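Local coordinates for Lin1909 protein (Listeria innocua, PDB 3FIJ) that is uncharacterised, but binds manganese and, as a member of the peptidase C26 family with a glutamine amidotransferase-like fold, may hydrolyse gamma-glutamyl compounds, at residues P5-T10 against D35-V40; Q31-A36 against L66-Q71; Q57-V62 against I98-A103; I73-Q76 against E81-Q84; P91-Y96 against I114-Q119. All blocks are in the same frame, centred on the assembly; numbering follows the deposited sequence.

Contact 1. Residues P5-T10 against D35-V40; sequences PVIGIT and DAIQKV
Ile-37, on the helix, packs against Ile-7 and Ile-9, two side chains that leave the same face of strand 6-10 because they are two residues apart. All three isoleucines place CG1 anti to the carbonyl carbon. Ile-7 and Ile-37 also bend alike at the second torsion; Ile-9 does not. The bend of Ile-37 (chi2 -52°) brings its CD1 to CG2 of Ile-7 at 4.0 Å. Its other branch, CG2, lies 4.0 Å from CG1 of Ile-7, so both arms of the helix residue rest on the one strand side chain. In Ile-9, chi2 of -179° stretches the chain straight out from the strand, and CD1 ends 3.9 Å from CG1 of Ile-37. These two side chains run past each other in opposite senses. Nothing polar crosses the interface, which is purely aliphatic and buried. It belongs to a beta-alpha-beta unit in which helix 31-40 links the adjacent parallel strands 6-10 and 43-47. Leu-66 of strand 64-67 and Pro-44 of strand 43-47 both touch Ile-37, and Ser-240 of helix 227-241 packs on Ile-7.

Contact 2. Residues Q31-A36 against L66-Q71; sequences QRYVDA and LLTGGQ
Tyr-33 reaches from helix 31-40 across Thr-68 to Gly-69, in the turn that leaves the carboxyl end of strand 64-67 in this alpha/beta amidotransferase-like fold. In class I glutamine amidotransferases the glycine-rich turn after the corresponding strand contributes backbone to the oxyanion hole; the turn here is consistent with that role. Tyr-33 buries by far the most surface in the contact. Its CG stands beside the backbone N (chi1 -67°), which sends the ring away from the helix toward the strand end.

Thr-68 lies over one face of that ring. Its CG2 sits almost exactly on the ring normal, 3.5 Å from the centroid, a CH-pi contact, while CB comes within 3.6 Å of CZ. The threonine can offer its methyl because OG1 occupies the position between the backbone N and the carbonyl carbon, where it is hydrogen-bonded to the carbonyl O of Thr-10, at the end of the neighbouring strand 6-10. The hydroxyl is therefore satisfied on the strand side as the methyl faces the aromatic ring.

Leu-66 covers the root of the tyrosine: its CD2 approaches CB of Tyr-33 at 4.2 Å, obliquely to the ring. Elsewhere Tyr-33 touches His-218 and Glu-220, which with Cys-115 have the arrangement of a catalytic triad, although that role is only inferred. At the far end of the ring, Gly-69 N donates a hydrogen bond to Tyr-33 OH, 3.0 Å long with an N-H...O angle of 156°.

Contact 3. Residues Q57-V62 against I98-A103; sequences QAISLV and IALVRA
A helix-helix interface on one flank of the central sheet joins Ile-59 and Ala-58, near the end of helix 55-60, to Leu-100 and Ala-103 in the second half of helix 91-106. The backbones come close because a small residue faces the isoleucine: the CA atoms of Ile-59 and Ala-103 are 6.6 Å apart. Ile-59 carries most of the contact. With CG1 beside the backbone N (chi1 -77°), its longer branch lies against the opposing helix, CG1 meeting CB of Ala-103 at 4.1 Å. The branch also rests on backbone, since CG1 is 3.8 Å from O of Leu-100. Beyond it, CD1 is modelled 3.9 Å from the Ala-103 methyl, CB, but its place is less sure, because it also stands improbably close to CD2 of Leu-100; the exact fit of those two tips is doubtful.

Leu-100 sets out across the interface rather than straight into it. Its chi2 of 179° extends CD1 and leaves CD2, the other branch, turned to the opposing helix, where it lies 3.8 Å from CB of Ala-58. No hydrogen bond joins the segments.

Around this interface, Val-101 and Ile-98 turn to another neighbour, packing on Leu-120 and Ala-124 of helix 116-124. Leu-100 also touches Thr-10 of strand 6-10, and Val-62 packs on Val-6 of the same strand and on Ile-45 of strand 43-47. Phe-43 of the second subunit covers Ala-58.

Contact 4. Residues I73-Q76 against E81-Q84; sequences ITPQ and EPSQ
Pro-75 and Gln-76 pack on Glu-81 and Pro-82 across a short turn within the long loop that joins strand 64-67 to helix 91-106. Going along the first segment, Ile-73 packs on Arg-116 and Gln-119 of helix 116-124. Thr-74 follows, its side chain touching Tyr-89 farther along the same loop.

Pro-75 opens a short 3-10 turn and is the first residue to touch the other arm. Its CG sits over the face of the Pro-82 ring, about equally far from N, CA, CB and CD of that residue (4.0 Å to CB). CB of Pro-75 also sits 4.2 Å from the carbonyl carbon of Glu-81, so the proline covers the peptide link between Glu-81 and Pro-82.

Gln-76 bends at its second torsion (chi2 -75°) and brings its amide round to the Glu-81 carboxylate. Glu-81 itself starts out away from the turn and folds back to meet it. Its OE2 accepts from Thr-155 N of the third subunit, so this loop also forms part of a subunit interface. Amide and carboxylate planes stand 47° apart, with CD of Gln-76 3.4 Å from OE1 of Glu-81.

Contact 5. Residues P91-Y96 against I114-Q119; sequences PPRDSY and ICRGMQ
Arg-116 reaches from the start of its helix to Asp-94, and one carboxylate oxygen, OD1, is met by both terminal nitrogens, NH1 and NH2. NH2 makes the main bond of the salt bridge at 2.5 Å, a short value to be read cautiously. NH1 gives a weak second bond to the same oxygen at 2.9 Å. The NH2 donor comes from above the carboxylate plane, about 40° out of it. Asp-94 OD2 accepts from the backbone N of Thr-74.

Arg-116 NH1 also donates to the carbonyl O of Gln-71. Arg-93 lays its guanidinium face over NE of Arg-116, and CZ of Arg-93 lies 3.3 Å from that nitrogen. Glu-97 forms salt bridges with both, OE1 to NH2 of Arg-116 and OE2 to NH1 of Arg-93, which probably offsets their close approach. Arg-93 NH2 donates to the carbonyl O of Gly-69. NH1 and NH2 of both arginines and both oxygens of Asp-94 thus have partners.

Cys-115, at the N-cap of helix 116-124, has an unusual backbone (phi 50°, psi -116°) at the sharp turn after strand 111-114. That geometry is the nucleophile elbow of class I glutamine amidotransferases, consistent with Cys-115 being the catalytic nucleophile.

How the contacts relate
Contacts 1, 2, 3 and 5 are buried, whereas contact 4 is only partly so and lies at the interface with the third subunit. Contacts 1 and 2 share helix 31-40 and reach neighbouring strands of one sheet, their centres about 9 Å apart; contact 3 closes a helix pair on the other side of strand 6-10. Contacts 3 and 5 use successive parts of helix 91-106. Chemistry follows place: contacts 1 and 3 are aliphatic, contact 2 adds an aromatic face and one hydrogen bond beside the presumed active site, contact 4 combines proline packing with a polar pair, and contact 5 is ionic and bonded to the backbone of contacts 2 and 4.

Contact 1. Residues P5-T10 against D35-V40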
# COMPACT_ATOMS: atom_id res chain seq x y z
N PRO A 5 41.48 -6.88 -14.34
CA PRO A 5 40.74 -7.51 -15.43
C PRO A 5 39.35 -6.86 -15.49
O PRO A 5 38.73 -6.64 -14.44
CB PRO A 5 40.66 -8.97 -14.99
CG PRO A 5 41.83 -9.14 -14.10
CD PRO A 5 41.83 -7.87 -13.30
N VAL A 6 38.87 -6.56 -16.69
CA VAL A 6 37.55 -5.96 -16.83
C VAL A 6 36.51 -7.06 -16.96
O VAL A 6 36.67 -8.00 -17.74
CB VAL A 6 37.48 -5.06 -18.09
CG1 VAL A 6 36.05 -4.60 -18.32
CG2 VAL A 6 38.39 -3.84 -17.93
N ILE A 7 35.44 -6.97 -16.17
CA ILE A 7 34.37 -7.96 -16.22
C ILE A 7 33.05 -7.33 -16.67
O ILE A 7 32.50 -6.45 -15.99
CB ILE A 7 34.14 -8.64 -14.83
CG1 ILE A 7 35.42 -9.33 -14.35
CG2 ILE A 7 33.02 -9.66 -14.94
CD1 ILE A 7 35.88 -10.48 -15.24
N GLY A 8 32.56 -7.76 -17.82
CA GLY A 8 31.30 -7.26 -18.33
C GLY A 8 30.19 -7.98 -17.61
O GLY A 8 30.08 -9.21 -17.69
N ILE A 9 29.37 -7.23 -16.88
CA ILE A 9 28.26 -7.81 -16.15
C ILE A 9 26.98 -7.52 -16.90
O ILE A 9 26.68 -6.37 -17.23
CB ILE A 9 28.12 -7.23 -14.74
CG1 ILE A 9 29.38 -7.53 -13.92
CG2 ILE A 9 26.86 -7.80 -14.08
CD1 ILE A 9 29.32 -7.01 -12.49
N THR A 10 26.21 -8.56 -17.14
CA THR A 10 24.96 -8.45 -17.87
C THR A 10 23.87 -8.01 -16.89
O THR A 10 23.92 -8.33 -15.72
CB THR A 10 24.65 -9.83 -18.50
OG1 THR A 10 23.97 -9.64 -19.74
CG2 THR A 10 23.83 -10.68 -17.56
N ASP A 35 29.46 -5.93 -6.51
CA ASP A 35 30.14 -6.01 -5.21
C ASP A 35 31.06 -7.22 -5.26
O ASP A 35 32.24 -7.15 -4.91
CB ASP A 35 29.16 -6.21 -4.05
CG ASP A 35 28.26 -5.00 -3.80
OD1 ASP A 35 28.65 -3.86 -4.17
OD2 ASP A 35 27.18 -5.19 -3.20
N ALA A 36 30.51 -8.34 -5.71
CA ALA A 36 31.27 -9.58 -5.82
C ALA A 36 32.52 -9.40 -6.68
O ALA A 36 33.62 -9.77 -6.28
CB ALA A 36 30.38 -10.67 -6.41
N ILE A 37 32.36 -8.82 -7.86
CA ILE A 37 33.50 -8.63 -8.74
C ILE A 37 34.53 -7.70 -8.11
O ILE A 37 35.73 -7.99 -8.14
CB ILE A 37 33.06 -8.05 -10.10
CG1 ILE A 37 32.22 -9.08 -10.86
CG2 ILE A 37 34.28 -7.62 -10.91
CD1 ILE A 37 32.87 -10.43 -10.98
N GLN A 38 34.07 -6.60 -7.54
CA GLN A 38 34.98 -5.65 -6.92
C GLN A 38 35.73 -6.23 -5.73
O GLN A 38 36.92 -5.97 -5.56
CB GLN A 38 34.23 -4.38 -6.51
CG GLN A 38 33.92 -3.46 -7.68
CD GLN A 38 32.97 -2.34 -7.30
OE1 GLN A 38 32.75 -1.41 -8.08
NE2 GLN A 38 32.39 -2.43 -6.11
N LYS A 39 35.05 -7.04 -4.93
CA LYS A 39 35.69 -7.65 -3.78
C LYS A 39 36.80 -8.59 -4.23
O LYS A 39 37.82 -8.74 -3.57
CB LYS A 39 34.65 -8.44 -2.96
CG LYS A 39 35.24 -9.54 -2.06
CD LYS A 39 36.16 -9.00 -0.97
CE LYS A 39 35.49 -9.01 0.40
NZ LYS A 39 35.09 -10.39 0.83
N VAL A 40 36.62 -9.20 -5.39
CA VAL A 40 37.57 -10.16 -5.92
C VAL A 40 38.73 -9.63 -6.78
O VAL A 40 39.61 -10.38 -7.18
CB VAL A 40 36.78 -11.28 -6.63
CG1 VAL A 40 37.43 -11.69 -7.92
CG2 VAL A 40 36.64 -12.46 -5.69

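Contact 2. Residues Q31-A36 against L66-Q71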
# COMPACT_ATOMS: atom_id res chain seq x y z
N GLN A 31 23.57 -4.64 -8.22
CA GLN A 31 24.63 -4.26 -7.30
C GLN A 31 25.47 -5.36 -6.68
O GLN A 31 26.70 -5.28 -6.69
CB GLN A 31 24.05 -3.39 -6.19
CG GLN A 31 25.11 -2.82 -5.26
CD GLN A 31 26.11 -1.93 -5.99
OE1 GLN A 31 27.22 -1.71 -5.51
NE2 GLN A 31 25.71 -1.40 -7.15
N ARG A 32 24.83 -6.38 -6.13
CA ARG A 32 25.60 -7.43 -5.49
C ARG A 32 26.53 -8.18 -6.43
O ARG A 32 27.52 -8.75 -5.99
CB ARG A 32 24.68 -8.35 -4.69
CG ARG A 32 24.01 -7.55 -3.57
CD ARG A 32 23.34 -8.39 -2.51
NE ARG A 32 22.48 -7.54 -1.67
CZ ARG A 32 21.65 -8.00 -0.74
NH1 ARG A 32 21.56 -9.30 -0.51
NH2 ARG A 32 20.90 -7.15 -0.04
N TYR A 33 26.24 -8.16 -7.73
CA TYR A 33 27.14 -8.83 -8.67
C TYR A 33 28.39 -7.96 -8.79
O TYR A 33 29.50 -8.48 -8.84
CB TYR A 33 26.50 -9.01 -10.04
CG TYR A 33 25.34 -9.98 -10.07
CD1 TYR A 33 24.03 -9.52 -9.90
CD2 TYR A 33 25.53 -11.34 -10.30
CE1 TYR A 33 22.94 -10.40 -9.97
CE2 TYR A 33 24.44 -12.23 -10.37
CZ TYR A 33 23.16 -11.73 -10.20
OH TYR A 33 22.07 -12.56 -10.31
N VAL A 34 28.21 -6.63 -8.84
CA VAL A 34 29.38 -5.75 -8.95
C VAL A 34 30.16 -5.77 -7.63
O VAL A 34 31.38 -5.64 -7.64
CB VAL A 34 29.01 -4.26 -9.33
CG1 VAL A 34 27.68 -4.21 -10.05
CG2 VAL A 34 29.02 -3.36 -8.11
N ASP A 35 29.46 -5.93 -6.51
CA ASP A 35 30.14 -6.01 -5.21
C ASP A 35 31.06 -7.22 -5.26
O ASP A 35 32.24 -7.15 -4.91
CB ASP A 35 29.16 -6.21 -4.05
CG ASP A 35 28.26 -5.00 -3.80
OD1 ASP A 35 28.65 -3.86 -4.17
OD2 ASP A 35 27.18 -5.19 -3.20
N ALA A 36 30.51 -8.34 -5.71
CA ALA A 36 31.27 -9.58 -5.82
C ALA A 36 32.52 -9.40 -6.68
O ALA A 36 33.62 -9.77 -6.28
CB ALA A 36 30.38 -10.67 -6.41
N LEU A 66 30.15 -12.05 -17.16
CA LEU A 66 29.32 -12.54 -16.06
C LEU A 66 27.83 -12.37 -16.39
O LEU A 66 27.33 -11.24 -16.50
CB LEU A 66 29.67 -11.78 -14.77
CG LEU A 66 28.81 -12.11 -13.53
CD1 LEU A 66 28.95 -13.58 -13.16
CD2 LEU A 66 29.26 -11.23 -12.36
N LEU A 67 27.12 -13.48 -16.57
CA LEU A 67 25.69 -13.43 -16.87
C LEU A 67 24.89 -13.51 -15.58
O LEU A 67 25.08 -14.43 -14.77
CB LEU A 67 25.31 -14.58 -17.81
CG LEU A 67 25.79 -14.40 -19.25
CD1 LEU A 67 25.62 -15.68 -20.05
CD2 LEU A 67 24.99 -13.27 -19.89
N THR A 68 24.00 -12.55 -15.39
CA THR A 68 23.20 -12.46 -14.18
C THR A 68 21.80 -13.05 -14.25
O THR A 68 21.34 -13.49 -15.30
CB THR A 68 23.05 -10.99 -13.74
OG1 THR A 68 22.32 -10.27 -14.74
CG2 THR A 68 24.43 -10.34 -13.56
N GLY A 69 21.14 -13.03 -13.10
CA GLY A 69 19.79 -13.55 -12.99
C GLY A 69 18.83 -12.62 -13.69
O GLY A 69 19.23 -11.64 -14.32
N GLY A 70 17.55 -12.93 -13.58
CA GLY A 70 16.54 -12.11 -14.21
C GLY A 70 15.33 -12.93 -14.60
O GLY A 70 15.03 -13.95 -13.98
N GLN A 71 14.64 -12.48 -15.63
CA GLN A 71 13.44 -13.14 -16.11
C GLN A 71 13.67 -14.43 -16.88
O GLN A 71 14.79 -14.73 -17.31
CB GLN A 71 12.65 -12.17 -16.98
CG GLN A 71 12.14 -10.97 -16.23
CD GLN A 71 11.59 -9.92 -17.16
OE1 GLN A 71 10.82 -9.05 -16.74
NE2 GLN A 71 11.98 -9.99 -18.43

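Contact 3. Residues Q57-V62 against I98-A103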
# COMPACT_ATOMS: atom_id res chain seq x y z
N GLN A 57 31.64 -6.00 -30.12
CA GLN A 57 32.29 -4.79 -29.63
C GLN A 57 32.22 -4.78 -28.10
O GLN A 57 33.11 -4.27 -27.42
CB GLN A 57 31.61 -3.52 -30.17
CG GLN A 57 32.30 -2.25 -29.68
CD GLN A 57 31.62 -0.96 -30.15
OE1 GLN A 57 32.14 0.13 -29.93
NE2 GLN A 57 30.47 -1.09 -30.79
N ALA A 58 31.14 -5.34 -27.56
CA ALA A 58 30.97 -5.40 -26.12
C ALA A 58 32.05 -6.28 -25.49
O ALA A 58 32.71 -5.86 -24.55
CB ALA A 58 29.58 -5.92 -25.79
N ILE A 59 32.22 -7.50 -26.02
CA ILE A 59 33.22 -8.42 -25.49
C ILE A 59 34.64 -7.92 -25.73
O ILE A 59 35.55 -8.23 -24.97
CB ILE A 59 33.06 -9.85 -26.11
CG1 ILE A 59 31.88 -10.56 -25.45
CG2 ILE A 59 34.30 -10.68 -25.90
CD1 ILE A 59 30.55 -9.95 -25.76
N SER A 60 34.84 -7.12 -26.77
CA SER A 60 36.17 -6.62 -27.04
C SER A 60 36.73 -5.81 -25.88
O SER A 60 37.94 -5.86 -25.62
CB SER A 60 36.20 -5.77 -28.33
OG SER A 60 35.51 -4.54 -28.17
N LEU A 61 35.90 -5.06 -25.15
CA LEU A 61 36.48 -4.29 -24.06
C LEU A 61 36.47 -4.92 -22.67
O LEU A 61 36.85 -4.28 -21.70
CB LEU A 61 35.90 -2.87 -24.00
CG LEU A 61 34.42 -2.53 -23.96
CD1 LEU A 61 33.88 -2.37 -25.36
CD2 LEU A 61 33.69 -3.59 -23.18
N VAL A 62 36.07 -6.19 -22.58
CA VAL A 62 36.09 -6.86 -21.28
C VAL A 62 37.00 -8.08 -21.37
O VAL A 62 37.30 -8.56 -22.47
CB VAL A 62 34.67 -7.34 -20.84
CG1 VAL A 62 33.64 -6.24 -21.08
CG2 VAL A 62 34.28 -8.62 -21.58
N ILE A 98 22.60 -13.89 -25.93
CA ILE A 98 22.96 -15.01 -26.80
C ILE A 98 24.17 -14.53 -27.61
O ILE A 98 25.20 -15.20 -27.66
CB ILE A 98 21.82 -15.38 -27.79
CG1 ILE A 98 20.59 -15.89 -27.05
CG2 ILE A 98 22.33 -16.43 -28.78
CD1 ILE A 98 20.80 -17.17 -26.31
N ALA A 99 24.02 -13.36 -28.23
CA ALA A 99 25.09 -12.77 -29.03
C ALA A 99 26.36 -12.58 -28.21
O ALA A 99 27.47 -12.71 -28.73
CB ALA A 99 24.62 -11.44 -29.62
N LEU A 100 26.20 -12.26 -26.93
CA LEU A 100 27.35 -12.06 -26.05
C LEU A 100 28.13 -13.35 -25.80
O LEU A 100 29.35 -13.35 -25.93
CB LEU A 100 26.93 -11.47 -24.69
CG LEU A 100 26.54 -9.99 -24.55
CD1 LEU A 100 26.17 -9.71 -23.09
CD2 LEU A 100 27.68 -9.09 -24.96
N VAL A 101 27.45 -14.44 -25.44
CA VAL A 101 28.18 -15.69 -25.18
C VAL A 101 28.89 -16.19 -26.43
O VAL A 101 30.02 -16.67 -26.35
CB VAL A 101 27.27 -16.83 -24.60
CG1 VAL A 101 26.23 -16.25 -23.64
CG2 VAL A 101 26.63 -17.62 -25.70
N ARG A 102 28.24 -16.06 -27.58
CA ARG A 102 28.86 -16.48 -28.84
C ARG A 102 30.12 -15.66 -29.12
O ARG A 102 31.17 -16.21 -29.47
CB ARG A 102 27.86 -16.36 -29.99
CG ARG A 102 26.76 -17.42 -29.88
CD ARG A 102 25.60 -17.24 -30.87
NE ARG A 102 24.63 -18.32 -30.68
CZ ARG A 102 23.48 -18.43 -31.34
NH1 ARG A 102 23.14 -17.52 -32.26
NH2 ARG A 102 22.66 -19.44 -31.07
N ALA A 103 30.03 -14.35 -28.94
CA ALA A 103 31.18 -13.48 -29.16
C ALA A 103 32.26 -13.77 -28.12
O ALA A 103 33.45 -13.71 -28.43
CB ALA A 103 30.75 -12.01 -29.08

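Contact 4. Residues I73-Q76 against E81-Q84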
# COMPACT_ATOMS: atom_id res chain seq x y z
N ILE A 73 13.67 -17.02 -19.94
CA ILE A 73 14.09 -16.82 -21.31
C ILE A 73 12.89 -17.03 -22.22
O ILE A 73 12.08 -17.93 -21.98
CB ILE A 73 15.20 -17.83 -21.66
CG1 ILE A 73 16.46 -17.47 -20.88
CG2 ILE A 73 15.42 -17.85 -23.16
CD1 ILE A 73 17.22 -18.66 -20.35
N THR A 74 12.77 -16.20 -23.26
CA THR A 74 11.63 -16.32 -24.15
C THR A 74 11.61 -17.75 -24.68
O THR A 74 12.62 -18.25 -25.19
CB THR A 74 11.68 -15.31 -25.32
OG1 THR A 74 12.42 -15.86 -26.41
CG2 THR A 74 12.32 -14.02 -24.87
N PRO A 75 10.46 -18.42 -24.55
CA PRO A 75 10.30 -19.81 -24.99
C PRO A 75 10.58 -20.04 -26.47
O PRO A 75 11.14 -21.08 -26.85
CB PRO A 75 8.85 -20.13 -24.59
CG PRO A 75 8.16 -18.79 -24.62
CD PRO A 75 9.20 -17.86 -24.04
N GLN A 76 10.21 -19.07 -27.30
CA GLN A 76 10.42 -19.14 -28.74
C GLN A 76 11.88 -19.49 -29.05
O GLN A 76 12.17 -20.17 -30.04
CB GLN A 76 10.07 -17.79 -29.35
CG GLN A 76 8.88 -17.12 -28.65
CD GLN A 76 7.58 -17.76 -29.04
OE1 GLN A 76 7.57 -18.85 -29.60
NE2 GLN A 76 6.47 -17.10 -28.74
N GLU A 81 6.07 -22.67 -27.54
CA GLU A 81 5.21 -21.51 -27.37
C GLU A 81 5.03 -21.38 -25.85
O GLU A 81 5.26 -22.33 -25.11
CB GLU A 81 3.87 -21.71 -28.10
CG GLU A 81 3.94 -21.42 -29.61
CD GLU A 81 4.13 -19.93 -29.95
OE1 GLU A 81 5.14 -19.58 -30.61
OE2 GLU A 81 3.28 -19.10 -29.58
N PRO A 82 4.63 -20.19 -25.36
CA PRO A 82 4.45 -19.98 -23.92
C PRO A 82 3.32 -20.71 -23.19
O PRO A 82 2.14 -20.56 -23.53
CB PRO A 82 4.29 -18.46 -23.82
CG PRO A 82 3.63 -18.11 -25.12
CD PRO A 82 4.42 -18.93 -26.11
N SER A 83 3.71 -21.49 -22.18
CA SER A 83 2.78 -22.24 -21.33
C SER A 83 2.07 -21.26 -20.41
O SER A 83 2.57 -20.17 -20.15
CB SER A 83 3.53 -23.23 -20.44
OG SER A 83 4.19 -24.21 -21.19
N GLN A 84 0.93 -21.68 -19.87
CA GLN A 84 0.19 -20.82 -18.95
C GLN A 84 1.01 -20.47 -17.71
O GLN A 84 0.84 -19.39 -17.15
CB GLN A 84 -1.13 -21.49 -18.53
CG GLN A 84 -2.11 -21.69 -19.69
CD GLN A 84 -3.46 -22.23 -19.25
OE1 GLN A 84 -4.01 -23.13 -19.90
NE2 GLN A 84 -4.01 -21.68 -18.18

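Contact 5. Residues P91-Y96 against I114-Q119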
# COMPACT_ATOMS: atom_id res chain seq x y z
N PRO A 91 12.50 -10.74 -24.87
CA PRO A 91 13.28 -11.14 -26.05
C PRO A 91 14.59 -10.40 -26.34
O PRO A 91 15.61 -11.02 -26.62
CB PRO A 91 12.27 -11.00 -27.19
CG PRO A 91 10.98 -11.39 -26.51
CD PRO A 91 11.07 -10.63 -25.21
N PRO A 92 14.58 -9.06 -26.28
CA PRO A 92 15.80 -8.30 -26.55
C PRO A 92 17.00 -8.63 -25.65
O PRO A 92 18.15 -8.63 -26.10
CB PRO A 92 15.34 -6.85 -26.43
CG PRO A 92 13.92 -6.91 -26.91
CD PRO A 92 13.41 -8.15 -26.20
N ARG A 93 16.75 -8.93 -24.38
CA ARG A 93 17.86 -9.27 -23.49
C ARG A 93 18.44 -10.61 -23.91
O ARG A 93 19.65 -10.76 -24.06
CB ARG A 93 17.42 -9.36 -22.03
CG ARG A 93 18.59 -9.15 -21.06
CD ARG A 93 18.92 -10.34 -20.15
NE ARG A 93 18.44 -10.11 -18.78
CZ ARG A 93 19.15 -10.32 -17.67
NH1 ARG A 93 20.40 -10.77 -17.71
NH2 ARG A 93 18.60 -10.04 -16.49
N ASP A 94 17.55 -11.59 -24.10
CA ASP A 94 17.94 -12.93 -24.49
C ASP A 94 18.76 -12.94 -25.76
O ASP A 94 19.80 -13.58 -25.84
CB ASP A 94 16.69 -13.80 -24.65
CG ASP A 94 15.94 -13.95 -23.34
OD1 ASP A 94 16.60 -14.24 -22.32
OD2 ASP A 94 14.70 -13.79 -23.33
N SER A 95 18.29 -12.19 -26.77
CA SER A 95 19.01 -12.11 -28.04
C SER A 95 20.40 -11.52 -27.86
O SER A 95 21.38 -12.06 -28.37
CB SER A 95 18.23 -11.24 -29.03
OG SER A 95 16.98 -11.82 -29.34
N TYR A 96 20.47 -10.41 -27.13
CA TYR A 96 21.74 -9.75 -26.88
C TYR A 96 22.70 -10.65 -26.13
O TYR A 96 23.86 -10.80 -26.52
CB TYR A 96 21.52 -8.44 -26.10
CG TYR A 96 22.79 -7.64 -25.97
CD1 TYR A 96 23.52 -7.25 -27.10
CD2 TYR A 96 23.28 -7.27 -24.71
CE1 TYR A 96 24.71 -6.52 -26.98
CE2 TYR A 96 24.47 -6.54 -24.57
CZ TYR A 96 25.18 -6.17 -25.71
OH TYR A 96 26.34 -5.44 -25.60
N ILE A 114 25.02 -17.14 -13.86
CA ILE A 114 24.26 -17.34 -12.64
C ILE A 114 22.74 -17.38 -12.86
O ILE A 114 22.19 -16.53 -13.57
CB ILE A 114 24.62 -16.23 -11.60
CG1 ILE A 114 26.04 -16.47 -11.06
CG2 ILE A 114 23.59 -16.20 -10.48
CD1 ILE A 114 26.58 -15.35 -10.16
N CYS A 115 22.08 -18.36 -12.25
CA CYS A 115 20.63 -18.54 -12.33
C CYS A 115 20.19 -18.51 -13.79
O CYS A 115 20.55 -19.38 -14.58
CB CYS A 115 19.91 -17.44 -11.53
SG CYS A 115 18.19 -17.82 -11.13
N ARG A 116 19.40 -17.51 -14.15
CA ARG A 116 18.93 -17.33 -15.52
C ARG A 116 20.10 -17.51 -16.50
O ARG A 116 19.98 -18.19 -17.53
CB ARG A 116 18.36 -15.93 -15.67
CG ARG A 116 18.32 -15.43 -17.09
CD ARG A 116 18.20 -13.92 -17.13
NE ARG A 116 18.56 -13.44 -18.46
CZ ARG A 116 17.76 -13.52 -19.52
NH1 ARG A 116 16.55 -14.05 -19.39
NH2 ARG A 116 18.20 -13.11 -20.70
N GLY A 117 21.23 -16.91 -16.15
CA GLY A 117 22.42 -16.99 -16.97
C GLY A 117 22.81 -18.37 -17.46
O GLY A 117 23.10 -18.55 -18.64
N MSE A 118 22.83 -19.34 -16.55
CA MSE A 118 23.18 -20.72 -16.88
C MSE A 118 22.13 -21.30 -17.83
O MSE A 118 22.42 -22.15 -18.67
CB MSE A 118 23.24 -21.56 -15.60
CG MSE A 118 23.62 -23.03 -15.82
SE MSE A 118 23.25 -24.12 -14.23
CE MSE A 118 21.34 -24.44 -14.55
N GLN A 119 20.89 -20.85 -17.69
CA GLN A 119 19.83 -21.33 -18.56
C GLN A 119 19.91 -20.65 -19.92
O GLN A 119 19.53 -21.24 -20.94
CB GLN A 119 18.46 -21.09 -17.92
CG GLN A 119 18.28 -21.90 -16.65
CD GLN A 119 16.88 -21.82 -16.10
OE1 GLN A 119 16.57 -22.41 -15.06
NE2 GLN A 119 16.02 -21.08 -16.79